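Local coordinates for protein endonuclease IV (Thermus thermophilus, PDB 3AAM) that cleaves phosphodiester bonds at apurinic or apyrimidinic sites in DNA as a metal-dependent base excision repair endonuclease, and also has 3'-5' exonuclease activity, at residues 4-9 against 22-27; 178-182 against 226-231; 184-189 against 233-239; 204-208 against 219-224. All blocks are in the same frame, centred on the assembly; numbering follows the deposited sequence.

Contact 1: 4-9 against 22-27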
loop_
_atom_site.group_PDB
_atom_site.type_symbol
_atom_site.label_atom_id
_atom_site.label_comp_id
_atom_site.label_asym_id
_atom_site.label_seq_id
_atom_site.Cartn_x
_atom_site.Cartn_y
_atom_site.Cartn_z
ATOM N N TYR A 4 -10.314 1.649 -7.447
ATOM C CA TYR A 4 -9.953 0.325 -6.962
ATOM C C TYR A 4 -9.025 -0.415 -7.915
ATOM O O TYR A 4 -9.055 -0.211 -9.130
ATOM C CB TYR A 4 -11.228 -0.498 -6.746
ATOM C CG TYR A 4 -12.002 -0.724 -8.024
ATOM C CD1 TYR A 4 -11.779 -1.858 -8.805
ATOM C CD2 TYR A 4 -12.901 0.232 -8.492
ATOM C CE1 TYR A 4 -12.429 -2.031 -10.026
ATOM C CE2 TYR A 4 -13.558 0.070 -9.712
ATOM C CZ TYR A 4 -13.314 -1.064 -10.473
ATOM O OH TYR A 4 -13.948 -1.217 -11.688
ATOM N N GLY A 5 -8.209 -1.298 -7.355
ATOM C CA GLY A 5 -7.292 -2.055 -8.182
ATOM C C GLY A 5 -6.605 -3.177 -7.439
ATOM O O GLY A 5 -6.879 -3.432 -6.262
ATOM N N PHE A 6 -5.698 -3.842 -8.146
ATOM C CA PHE A 6 -4.935 -4.963 -7.607
ATOM C C PHE A 6 -3.454 -4.657 -7.716
ATOM O O PHE A 6 -3.046 -3.624 -8.252
ATOM C CB PHE A 6 -5.147 -6.238 -8.431
ATOM C CG PHE A 6 -6.572 -6.672 -8.567
ATOM C CD1 PHE A 6 -7.414 -6.723 -7.463
ATOM C CD2 PHE A 6 -7.052 -7.105 -9.802
ATOM C CE1 PHE A 6 -8.714 -7.206 -7.584
ATOM C CE2 PHE A 6 -8.348 -7.589 -9.934
ATOM C CZ PHE A 6 -9.181 -7.642 -8.828
ATOM N N HIS A 7 -2.655 -5.588 -7.211
ATOM C CA HIS A 7 -1.217 -5.489 -7.331
ATOM C C HIS A 7 -0.932 -6.284 -8.598
ATOM O O HIS A 7 -1.270 -7.472 -8.687
ATOM C CB HIS A 7 -0.509 -6.125 -6.139
ATOM C CG HIS A 7 0.966 -5.890 -6.145
ATOM N ND1 HIS A 7 1.806 -6.470 -7.071
ATOM C CD2 HIS A 7 1.743 -5.087 -5.381
ATOM C CE1 HIS A 7 3.037 -6.034 -6.876
ATOM N NE2 HIS A 7 3.027 -5.194 -5.857
ATOM N N LEU A 8 -0.334 -5.618 -9.581
ATOM C CA LEU A 8 -0.032 -6.227 -10.872
ATOM C C LEU A 8 1.448 -6.548 -11.038
ATOM O O LEU A 8 2.307 -5.889 -10.450
ATOM C CB LEU A 8 -0.476 -5.283 -11.994
ATOM C CG LEU A 8 -1.914 -4.757 -11.902
ATOM C CD1 LEU A 8 -2.150 -3.725 -12.998
ATOM C CD2 LEU A 8 -2.897 -5.912 -12.019
ATOM N N SER A 9 1.730 -7.550 -11.865
ATOM C CA SER A 9 3.098 -7.982 -12.124
ATOM C C SER A 9 3.833 -7.088 -13.112
ATOM O O SER A 9 3.223 -6.482 -13.993
ATOM C CB SER A 9 3.095 -9.416 -12.659
ATOM O OG SER A 9 4.396 -9.806 -13.056
ATOM N N GLU A 22 -2.413 -4.138 -18.393
ATOM C CA GLU A 22 -3.287 -5.078 -17.706
ATOM C C GLU A 22 -4.354 -4.348 -16.893
ATOM O O GLU A 22 -5.494 -4.807 -16.797
ATOM C CB GLU A 22 -2.477 -6.015 -16.802
ATOM C CG GLU A 22 -3.348 -6.981 -16.004
ATOM C CD GLU A 22 -2.553 -8.032 -15.258
ATOM O OE1 GLU A 22 -1.346 -7.814 -15.024
ATOM O OE2 GLU A 22 -3.143 -9.073 -14.895
ATOM N N ALA A 23 -3.988 -3.208 -16.313
ATOM C CA ALA A 23 -4.949 -2.428 -15.540
ATOM C C ALA A 23 -6.076 -1.970 -16.459
ATOM O O ALA A 23 -7.252 -2.027 -16.097
ATOM C CB ALA A 23 -4.262 -1.226 -14.897
ATOM N N THR A 24 -5.721 -1.519 -17.658
ATOM C CA THR A 24 -6.725 -1.073 -18.614
ATOM C C THR A 24 -7.587 -2.242 -19.076
ATOM O O THR A 24 -8.809 -2.127 -19.183
ATOM C CB THR A 24 -6.075 -0.432 -19.855
ATOM O OG1 THR A 24 -5.298 0.701 -19.453
ATOM C CG2 THR A 24 -7.146 0.019 -20.844
ATOM N N ALA A 25 -6.940 -3.372 -19.339
ATOM C CA ALA A 25 -7.641 -4.563 -19.809
ATOM C C ALA A 25 -8.640 -5.087 -18.780
ATOM O O ALA A 25 -9.743 -5.522 -19.133
ATOM C CB ALA A 25 -6.630 -5.648 -20.168
ATOM N N LEU A 26 -8.255 -5.046 -17.507
ATOM C CA LEU A 26 -9.126 -5.517 -16.435
ATOM C C LEU A 26 -10.203 -4.502 -16.078
ATOM O O LEU A 26 -11.211 -4.853 -15.468
ATOM C CB LEU A 26 -8.304 -5.822 -15.183
ATOM C CG LEU A 26 -7.403 -7.054 -15.213
ATOM C CD1 LEU A 26 -6.545 -7.090 -13.953
ATOM C CD2 LEU A 26 -8.272 -8.305 -15.318
ATOM N N GLY A 27 -9.984 -3.245 -16.449
ATOM C CA GLY A 27 -10.948 -2.211 -16.129
ATOM C C GLY A 27 -10.738 -1.646 -14.733
ATOM O O GLY A 27 -11.679 -1.161 -14.109
HETATM O O HOH W 1 -0.387 -9.185 -13.012
HETATM O O HOH W 2 1.152 -6.924 -15.648
#

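Contact 2: 178-182 against 226-231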
loop_
_atom_site.group_PDB
_atom_site.type_symbol
_atom_site.label_atom_id
_atom_site.label_comp_id
_atom_site.label_asym_id
_atom_site.label_seq_id
_atom_site.Cartn_x
_atom_site.Cartn_y
_atom_site.Cartn_z
ATOM N N TYR A 178 -8.402 -3.662 15.938
ATOM C CA TYR A 178 -9.414 -2.709 15.488
ATOM C C TYR A 178 -10.533 -3.513 14.838
ATOM O O TYR A 178 -10.317 -4.172 13.821
ATOM C CB TYR A 178 -8.811 -1.730 14.482
ATOM C CG TYR A 178 -7.847 -0.732 15.090
ATOM C CD1 TYR A 178 -8.313 0.348 15.841
ATOM C CD2 TYR A 178 -6.474 -0.850 14.890
ATOM C CE1 TYR A 178 -7.432 1.294 16.372
ATOM C CE2 TYR A 178 -5.584 0.087 15.419
ATOM C CZ TYR A 178 -6.071 1.156 16.154
ATOM O OH TYR A 178 -5.200 2.100 16.653
ATOM N N ASP A 179 -11.729 -3.452 15.415
ATOM C CA ASP A 179 -12.853 -4.225 14.893
ATOM C C ASP A 179 -13.449 -3.699 13.585
ATOM O O ASP A 179 -14.531 -3.111 13.572
ATOM C CB ASP A 179 -13.958 -4.322 15.946
ATOM C CG ASP A 179 -14.899 -5.482 15.692
ATOM O OD1 ASP A 179 -14.892 -6.020 14.566
ATOM O OD2 ASP A 179 -15.647 -5.856 16.620
ATOM N N VAL A 180 -12.752 -3.937 12.480
ATOM C CA VAL A 180 -13.228 -3.488 11.175
ATOM C C VAL A 180 -14.477 -4.257 10.743
ATOM O O VAL A 180 -15.304 -3.742 9.987
ATOM C CB VAL A 180 -12.148 -3.674 10.093
ATOM C CG1 VAL A 180 -12.613 -3.051 8.779
ATOM C CG2 VAL A 180 -10.834 -3.053 10.553
ATOM N N ALA A 181 -14.613 -5.486 11.230
ATOM C CA ALA A 181 -15.753 -6.325 10.881
ATOM C C ALA A 181 -17.088 -5.825 11.419
ATOM O O ALA A 181 -18.072 -5.746 10.679
ATOM C CB ALA A 181 -15.513 -7.753 11.364
ATOM N N GLU A 182 -17.116 -5.487 12.705
ATOM C CA GLU A 182 -18.342 -5.036 13.356
ATOM C C GLU A 182 -18.462 -3.533 13.580
ATOM O O GLU A 182 -19.562 -3.030 13.809
ATOM C CB GLU A 182 -18.497 -5.743 14.704
ATOM C CG GLU A 182 -18.509 -7.262 14.614
ATOM C CD GLU A 182 -19.522 -7.767 13.608
ATOM O OE1 GLU A 182 -20.689 -7.324 13.666
ATOM O OE2 GLU A 182 -19.152 -8.608 12.761
ATOM N N LYS A 226 -12.611 -12.759 7.568
ATOM C CA LYS A 226 -13.389 -12.518 8.777
ATOM C C LYS A 226 -13.998 -11.124 8.873
ATOM O O LYS A 226 -14.844 -10.876 9.733
ATOM C CB LYS A 226 -12.521 -12.780 10.012
ATOM C CG LYS A 226 -11.888 -14.166 10.037
ATOM C CD LYS A 226 -12.935 -15.260 9.933
ATOM C CE LYS A 226 -12.291 -16.642 9.893
ATOM N NZ LYS A 226 -13.292 -17.709 9.596
ATOM N N ILE A 227 -13.576 -10.210 8.006
ATOM C CA ILE A 227 -14.126 -8.863 8.040
ATOM C C ILE A 227 -15.394 -8.807 7.195
ATOM O O ILE A 227 -16.360 -8.133 7.554
ATOM C CB ILE A 227 -13.103 -7.829 7.531
ATOM C CG1 ILE A 227 -11.826 -7.931 8.371
ATOM C CG2 ILE A 227 -13.696 -6.419 7.635
ATOM C CD1 ILE A 227 -10.675 -7.069 7.879
ATOM N N GLY A 228 -15.384 -9.523 6.075
ATOM C CA GLY A 228 -16.549 -9.573 5.207
ATOM C C GLY A 228 -17.083 -8.236 4.730
ATOM O O GLY A 228 -16.335 -7.399 4.225
ATOM N N GLU A 229 -18.389 -8.033 4.891
ATOM C CA GLU A 229 -19.018 -6.796 4.453
ATOM C C GLU A 229 -18.516 -5.569 5.199
ATOM O O GLU A 229 -18.843 -4.438 4.838
ATOM C CB GLU A 229 -20.542 -6.911 4.565
ATOM C CG GLU A 229 -21.139 -7.965 3.638
ATOM C CD GLU A 229 -21.025 -7.604 2.163
ATOM O OE1 GLU A 229 -20.280 -6.664 1.821
ATOM O OE2 GLU A 229 -21.680 -8.275 1.337
ATOM N N GLY A 230 -17.717 -5.786 6.240
ATOM C CA GLY A 230 -17.168 -4.661 6.971
ATOM C C GLY A 230 -16.324 -3.830 6.019
ATOM O O GLY A 230 -16.249 -2.606 6.137
ATOM N N LEU A 231 -15.682 -4.501 5.064
ATOM C CA LEU A 231 -14.852 -3.807 4.085
ATOM C C LEU A 231 -15.697 -2.963 3.143
ATOM O O LEU A 231 -15.220 -1.972 2.592
ATOM C CB LEU A 231 -14.013 -4.801 3.276
ATOM C CG LEU A 231 -12.938 -5.557 4.058
ATOM C CD1 LEU A 231 -12.110 -6.382 3.091
ATOM C CD2 LEU A 231 -12.048 -4.570 4.810
#

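Contact 3: 184-189 against 233-239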
loop_
_atom_site.group_PDB
_atom_site.type_symbol
_atom_site.label_atom_id
_atom_site.label_comp_id
_atom_site.label_asym_id
_atom_site.label_seq_id
_atom_site.Cartn_x
_atom_site.Cartn_y
_atom_site.Cartn_z
ATOM N N PRO A 184 -16.590 -0.857 11.483
ATOM C CA PRO A 184 -15.734 -0.195 10.493
ATOM C C PRO A 184 -15.747 1.330 10.598
ATOM O O PRO A 184 -14.719 1.978 10.400
ATOM C CB PRO A 184 -16.293 -0.696 9.160
ATOM C CG PRO A 184 -17.744 -0.963 9.474
ATOM C CD PRO A 184 -17.658 -1.630 10.825
ATOM N N LEU A 185 -16.908 1.894 10.913
ATOM C CA LEU A 185 -17.046 3.341 11.045
ATOM C C LEU A 185 -16.226 3.836 12.236
ATOM O O LEU A 185 -15.577 4.881 12.164
ATOM C CB LEU A 185 -18.519 3.708 11.238
ATOM C CG LEU A 185 -18.898 5.189 11.247
ATOM C CD1 LEU A 185 -18.669 5.786 9.865
ATOM C CD2 LEU A 185 -20.358 5.335 11.648
ATOM N N GLY A 186 -16.266 3.077 13.327
ATOM C CA GLY A 186 -15.523 3.447 14.517
ATOM C C GLY A 186 -14.026 3.386 14.292
ATOM O O GLY A 186 -13.269 4.188 14.841
ATOM N N VAL A 187 -13.591 2.421 13.490
ATOM C CA VAL A 187 -12.173 2.280 13.192
ATOM C C VAL A 187 -11.710 3.487 12.385
ATOM O O VAL A 187 -10.624 4.017 12.610
ATOM C CB VAL A 187 -11.889 0.989 12.393
ATOM C CG1 VAL A 187 -10.422 0.941 11.984
ATOM C CG2 VAL A 187 -12.224 -0.229 13.242
ATOM N N LEU A 188 -12.533 3.927 11.438
ATOM C CA LEU A 188 -12.160 5.083 10.642
ATOM C C LEU A 188 -12.208 6.343 11.498
ATOM O O LEU A 188 -11.435 7.270 11.273
ATOM C CB LEU A 188 -13.073 5.229 9.422
ATOM C CG LEU A 188 -12.918 4.125 8.373
ATOM C CD1 LEU A 188 -13.883 4.395 7.233
ATOM C CD2 LEU A 188 -11.485 4.076 7.860
ATOM N N ASP A 189 -13.105 6.377 12.482
ATOM C CA ASP A 189 -13.191 7.543 13.359
ATOM C C ASP A 189 -11.907 7.636 14.168
ATOM O O ASP A 189 -11.381 8.723 14.396
ATOM C CB ASP A 189 -14.369 7.437 14.335
ATOM C CG ASP A 189 -15.711 7.344 13.637
ATOM O OD1 ASP A 189 -15.860 7.894 12.527
ATOM O OD2 ASP A 189 -16.631 6.726 14.215
ATOM N N ARG A 233 -18.228 -1.223 4.061
ATOM C CA ARG A 233 -18.442 0.009 4.807
ATOM C C ARG A 233 -17.225 0.930 4.770
ATOM O O ARG A 233 -17.366 2.153 4.808
ATOM C CB ARG A 233 -18.828 -0.323 6.248
ATOM C CG ARG A 233 -20.209 -0.958 6.377
ATOM C CD ARG A 233 -21.299 0.093 6.583
ATOM N NE ARG A 233 -21.427 1.022 5.462
ATOM C CZ ARG A 233 -21.956 0.709 4.283
ATOM N NH1 ARG A 233 -22.030 1.622 3.324
ATOM N NH2 ARG A 233 -22.417 -0.517 4.064
ATOM N N VAL A 234 -16.031 0.348 4.698
ATOM C CA VAL A 234 -14.810 1.148 4.619
ATOM C C VAL A 234 -14.690 1.716 3.203
ATOM O O VAL A 234 -14.452 2.912 3.010
ATOM C CB VAL A 234 -13.553 0.292 4.938
ATOM C CG1 VAL A 234 -12.282 1.083 4.652
ATOM C CG2 VAL A 234 -13.574 -0.126 6.397
ATOM N N PHE A 235 -14.873 0.849 2.214
ATOM C CA PHE A 235 -14.785 1.230 0.813
ATOM C C PHE A 235 -15.763 2.347 0.462
ATOM O O PHE A 235 -15.428 3.258 -0.292
ATOM C CB PHE A 235 -15.069 -0.001 -0.061
ATOM C CG PHE A 235 -14.894 0.234 -1.543
ATOM C CD1 PHE A 235 -13.647 0.551 -2.074
ATOM C CD2 PHE A 235 -15.971 0.094 -2.409
ATOM C CE1 PHE A 235 -13.475 0.721 -3.453
ATOM C CE2 PHE A 235 -15.811 0.263 -3.786
ATOM C CZ PHE A 235 -14.564 0.575 -4.308
ATOM N N LEU A 236 -16.963 2.285 1.035
ATOM C CA LEU A 236 -18.001 3.265 0.748
ATOM C C LEU A 236 -18.152 4.382 1.770
ATOM O O LEU A 236 -19.105 5.158 1.699
ATOM C CB LEU A 236 -19.342 2.551 0.586
ATOM C CG LEU A 236 -19.403 1.521 -0.544
ATOM C CD1 LEU A 236 -20.820 0.964 -0.633
ATOM C CD2 LEU A 236 -18.998 2.168 -1.862
ATOM N N ASP A 237 -17.235 4.474 2.725
ATOM C CA ASP A 237 -17.350 5.542 3.709
ATOM C C ASP A 237 -17.208 6.854 2.948
ATOM O O ASP A 237 -16.257 7.039 2.197
ATOM C CB ASP A 237 -16.260 5.425 4.771
ATOM C CG ASP A 237 -16.427 6.438 5.883
ATOM O OD1 ASP A 237 -16.116 7.626 5.658
ATOM O OD2 ASP A 237 -16.878 6.044 6.977
ATOM N N PRO A 238 -18.155 7.785 3.132
ATOM C CA PRO A 238 -18.097 9.073 2.434
ATOM C C PRO A 238 -16.790 9.847 2.583
ATOM O O PRO A 238 -16.427 10.630 1.711
ATOM C CB PRO A 238 -19.287 9.828 3.021
ATOM C CG PRO A 238 -20.264 8.733 3.296
ATOM C CD PRO A 238 -19.387 7.681 3.934
ATOM N N ARG A 239 -16.087 9.631 3.687
ATOM C CA ARG A 239 -14.833 10.335 3.920
ATOM C C ARG A 239 -13.694 9.826 3.042
ATOM O O ARG A 239 -12.676 10.498 2.895
ATOM C CB ARG A 239 -14.433 10.210 5.391
ATOM C CG ARG A 239 -15.383 10.909 6.345
ATOM C CD ARG A 239 -15.118 10.517 7.790
ATOM N NE ARG A 239 -15.497 9.134 8.064
ATOM C CZ ARG A 239 -15.466 8.572 9.270
ATOM N NH1 ARG A 239 -15.068 9.274 10.324
ATOM N NH2 ARG A 239 -15.843 7.306 9.428
#

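Contact 4: 204-208 against 219-224. With MN (manganese (II) ion), chain B.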
loop_
_atom_site.group_PDB
_atom_site.type_symbol
_atom_site.label_atom_id
_atom_site.label_comp_id
_atom_site.label_asym_id
_atom_site.label_seq_id
_atom_site.Cartn_x
_atom_site.Cartn_y
_atom_site.Cartn_z
ATOM N N HIS A 204 -5.199 -0.348 1.756
ATOM C CA HIS A 204 -4.989 -1.725 1.312
ATOM C C HIS A 204 -6.201 -2.420 1.926
ATOM O O HIS A 204 -6.205 -2.763 3.113
ATOM C CB HIS A 204 -3.685 -2.310 1.871
ATOM C CG HIS A 204 -2.454 -1.859 1.147
ATOM N ND1 HIS A 204 -2.466 -1.446 -0.170
ATOM C CD2 HIS A 204 -1.161 -1.801 1.546
ATOM C CE1 HIS A 204 -1.233 -1.152 -0.547
ATOM N NE2 HIS A 204 -0.422 -1.360 0.475
ATOM N N LEU A 205 -7.239 -2.585 1.108
ATOM C CA LEU A 205 -8.507 -3.164 1.527
ATOM C C LEU A 205 -8.492 -4.686 1.537
ATOM O O LEU A 205 -9.263 -5.339 0.836
ATOM C CB LEU A 205 -9.625 -2.651 0.612
ATOM C CG LEU A 205 -11.061 -2.736 1.136
ATOM C CD1 LEU A 205 -11.258 -1.733 2.274
ATOM C CD2 LEU A 205 -12.030 -2.442 0.005
ATOM N N ASN A 206 -7.600 -5.237 2.346
ATOM C CA ASN A 206 -7.451 -6.679 2.481
ATOM C C ASN A 206 -8.400 -7.269 3.517
ATOM O O ASN A 206 -8.599 -6.682 4.579
ATOM C CB ASN A 206 -6.018 -7.006 2.915
ATOM C CG ASN A 206 -4.992 -6.611 1.878
ATOM O OD1 ASN A 206 -3.978 -5.982 2.191
ATOM N ND2 ASN A 206 -5.244 -6.985 0.638
ATOM N N ASP A 207 -8.999 -8.416 3.214
ATOM C CA ASP A 207 -9.836 -9.049 4.217
ATOM C C ASP A 207 -8.812 -9.848 5.020
ATOM O O ASP A 207 -7.640 -9.913 4.640
ATOM C CB ASP A 207 -10.895 -9.970 3.612
ATOM C CG ASP A 207 -12.036 -10.253 4.584
ATOM O OD1 ASP A 207 -11.782 -10.270 5.811
ATOM O OD2 ASP A 207 -13.182 -10.467 4.131
ATOM N N SER A 208 -9.242 -10.463 6.111
ATOM C CA SER A 208 -8.325 -11.182 6.984
ATOM C C SER A 208 -8.689 -12.627 7.293
ATOM O O SER A 208 -9.845 -12.941 7.558
ATOM C CB SER A 208 -8.208 -10.397 8.296
ATOM O OG SER A 208 -7.484 -11.094 9.293
ATOM N N HIS A 219 -3.787 -12.078 4.382
ATOM C CA HIS A 219 -4.816 -11.463 3.544
ATOM C C HIS A 219 -5.783 -12.480 2.951
ATOM O O HIS A 219 -5.420 -13.628 2.702
ATOM C CB HIS A 219 -4.193 -10.692 2.377
ATOM C CG HIS A 219 -3.137 -9.707 2.774
ATOM N ND1 HIS A 219 -2.405 -9.001 1.843
ATOM C CD2 HIS A 219 -2.671 -9.325 3.986
ATOM C CE1 HIS A 219 -1.532 -8.229 2.464
ATOM N NE2 HIS A 219 -1.672 -8.408 3.765
ATOM N N ALA A 220 -7.014 -12.032 2.725
ATOM C CA ALA A 220 -8.050 -12.855 2.121
ATOM C C ALA A 220 -8.795 -12.002 1.099
ATOM O O ALA A 220 -8.882 -10.780 1.249
ATOM C CB ALA A 220 -9.021 -13.356 3.184
ATOM N N HIS A 221 -9.313 -12.651 0.059
ATOM C CA HIS A 221 -10.070 -11.966 -0.987
ATOM C C HIS A 221 -11.308 -11.315 -0.377
ATOM O O HIS A 221 -11.707 -11.641 0.744
ATOM C CB HIS A 221 -10.527 -12.960 -2.060
ATOM C CG HIS A 221 -9.409 -13.648 -2.777
ATOM N ND1 HIS A 221 -8.438 -12.966 -3.477
ATOM C CD2 HIS A 221 -9.121 -14.964 -2.921
ATOM C CE1 HIS A 221 -7.600 -13.829 -4.022
ATOM N NE2 HIS A 221 -7.991 -15.050 -3.699
ATOM N N LEU A 222 -11.920 -10.398 -1.118
ATOM C CA LEU A 222 -13.121 -9.733 -0.634
ATOM C C LEU A 222 -14.203 -10.774 -0.350
ATOM O O LEU A 222 -14.397 -11.712 -1.125
ATOM C CB LEU A 222 -13.612 -8.719 -1.668
ATOM C CG LEU A 222 -12.580 -7.646 -2.028
ATOM C CD1 LEU A 222 -13.150 -6.737 -3.103
ATOM C CD2 LEU A 222 -12.198 -6.846 -0.790
ATOM N N LEU A 223 -14.884 -10.600 0.779
ATOM C CA LEU A 223 -15.948 -11.498 1.235
ATOM C C LEU A 223 -15.476 -12.898 1.623
ATOM O O LEU A 223 -16.292 -13.742 1.988
ATOM C CB LEU A 223 -17.058 -11.614 0.180
ATOM C CG LEU A 223 -17.842 -10.337 -0.147
ATOM C CD1 LEU A 223 -19.032 -10.683 -1.042
ATOM C CD2 LEU A 223 -18.327 -9.682 1.135
ATOM N N GLN A 224 -14.170 -13.147 1.567
ATOM C CA GLN A 224 -13.649 -14.467 1.909
ATOM C C GLN A 224 -12.913 -14.534 3.246
ATOM O O GLN A 224 -12.366 -15.577 3.611
ATOM C CB GLN A 224 -12.733 -14.976 0.794
ATOM C CG GLN A 224 -13.467 -15.282 -0.503
ATOM C CD GLN A 224 -12.567 -15.907 -1.545
ATOM O OE1 GLN A 224 -11.531 -16.488 -1.215
ATOM N NE2 GLN A 224 -12.966 -15.814 -2.810
HETATM MN MN MN B . -0.003 -7.901 5.248
HETATM O O HOH W 3 -14.529 -8.715 2.625
HETATM O O HOH W 4 1.203 -9.869 4.260
#

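Contact 1: 4-9 against 22-27
Leu8, Phe6 and Ala23, with Leu26, supply the apolar part of this contact. The isobutyl fork of Leu8 carries most of it: CD1 rests on the methyl of Ala23 (CB, 3.8 Å), while CD2 touches both the Glu22 carboxylate and Leu26 CD1 (4.3 Å from the latter). With its CG beside the backbone N (chi1 -51°), Leu8 directs this fork at the helix. Leu26 CD1 also meets Phe6 at the edge of the ring, 4.2 Å from CD2, the two side chains crossing at about a right angle. The polar part is bridged by water. Glu22 reaches along an extended chain, and its OE1 accepts from two waters at 2.6 and 2.7 Å; one of these accepts from Ser9 N and the other donates to Ser9 O, so a single carboxylate oxygen ties both ends of the Ser9 backbone to the helix. Glu22 OE2 is engaged separately, in a salt bridge with Arg251. At the far end Tyr4 OH comes within 3.3 Å of Gly27 O and hydrogen-bonds Arg264 NE. Gly27, with positive phi (85°), is the C-prime residue of a Schellman motif that closes the helix. Strand 3-6 covered by helix 15-26, with strand 31-34 following alongside, is the first beta-alpha-beta unit of the TIM barrel.

Contact 2: 178-182 against 226-231
The flat group covered here is the peptide joining Val180 to Ala181: Ile227 CG2 sits over one face of it, 3.8 Å from Ala181 N, and Gly230 CA approaches obliquely from that same side, 3.7 Å from Val180 O. Both partners belong to a type II' beta turn, Ile227 to Gly230, that leads into helix 230-235 of the TIM barrel. Gly228 takes the positive phi of this turn, and Gly230 N closes it onto Ile227 O. Because Gly230 has no side chain to stand in the way, the carbonyl of Val180 can come close to its backbone.

The rest is apolar. Val180 points CG1 at the turn, its chi1 of -174° placing that methyl opposite the backbone N, and the methyl meets Ile227 CG2 at 3.7 Å and, more distantly, Leu231 CD2. Ala181 fits its CB against the backbone of Lys226 and Ile227, 3.6 Å from Lys226 O; Tyr174 of helix 170-176 also touches Ala181. No hydrogen bond crosses between the two segments. The loop 178-182 holds its own shape: an inverse gamma turn is centred on Asp179, whose side chain forms an Asx motif in which Glu182 N donates to OD1 at 2.9 Å, coming from above the carboxylate plane.

Contact 3: 184-189 against 233-239
Asp189 OD1 is gripped by two nitrogens of Arg239, closely by NH1 (2.7 Å) and weakly by NH2 (3.2 Å). NH1 meets the oxygen nearly along its C-O axis, from the edge of the guanidinium, although the carboxylate and guanidinium planes are turned 53° apart. In the model Asp189 CG lies too near Leu185 O, so the exact placing of this carboxylate is less sure.

The edge of the same guanidinium is gripped by Asp237, side-on, through two nitrogens: NE donates to OD1 and NH2 to OD2, each at 2.9 Å and both close to the guanidinium plane. These bonds arrive on the syn side of the carboxylate, while the backbone N of Arg239 takes the anti side of OD1 at 2.8 Å, making an Asx turn. Arg239 is thus shared by two carboxylates in one salt-bridge network, and its charge probably eases their proximity.

Beside the network Leu188 points at helix 230-235; its CB touches Arg239 NH2 (3.5 Å), and its CD1 ends against the Asp237 carboxylate. Pro184 covers the other end, its ring CG on Arg233 CB at 3.5 Å and its CB on Val234 CG2 at 3.9 Å. That valine methyl stands opposite the carbonyl carbon, beside the backbone N, which turns it to the proline; Val234 also touches Leu205 of strand 202-208. Two outer helices lying side by side, 184-194 and 230-235, pack here round a TIM barrel, joined just beyond the end of the second by a salt-bridge network.

Contact 4: 204-208 against 219-224
Asp207 and Ala220 form an antiparallel hydrogen-bonded pair: Asp207 N donates to Ala220 O at 3.1 Å, and Ala220 N to Asp207 O at 2.9 Å. The next pair, Ser208 with His219, is non-hydrogen-bonded.

The Asn206 amide lies over one face of the His219 imidazole, the planes only 17° apart, and its CB adds a CH-pi contact, 4.2 Å from the ring centroid. The apolar contact is Leu205 CD2 with Leu222 CD2 at 4.5 Å. Leu222 CD2 also covers Leu205 O (3.7 Å), a buried carbonyl oxygen without a polar partner.

Polar side-chain bonds fix Asp207. OD1 accepts from Ser208 N (2.6 Å) and from Ile227 N; OD2 accepts from Gly228 N and from a water that bridges to Leu223 N (2.7 Å at each end).

His219 NE2 binds the manganese at 2.3 Å, while ND1 donates to Glu248 O, a second-shell bond that fixes the ring's rotation. A water together with His172 and Asp217 also ligates the ion. This beta hairpin, 202-208 with 219-220, thus extends a barrel strand to present a ligand of the metal site in the AP endonuclease family 2 TIM barrel.

Contacts 2 and 3 share helix 230-235 and alternate along the chain; Val180 CG1 touches Val234 CG2 at 3.9 Å between them. Contact 4 lies within the chain span of both. It joins contact 2 through Lys226 N and Ser208 O, 2.8 Å apart and probably hydrogen-bonded, and contact 3 through Val234 CG1 on Leu205 CD1 (3.8 Å). Contact 1, from the beginning of the barrel, touches contact 3 where Tyr4 CB meets Phe235 CE1 at 4.2 Å; its centre is about 17 Å from that of contact 4. Contact 4 alone supplies a metal ligand: the Ile227 side chain stays about 11 Å from the manganese, and the Phe6 side chain about 11 Å from that of His219.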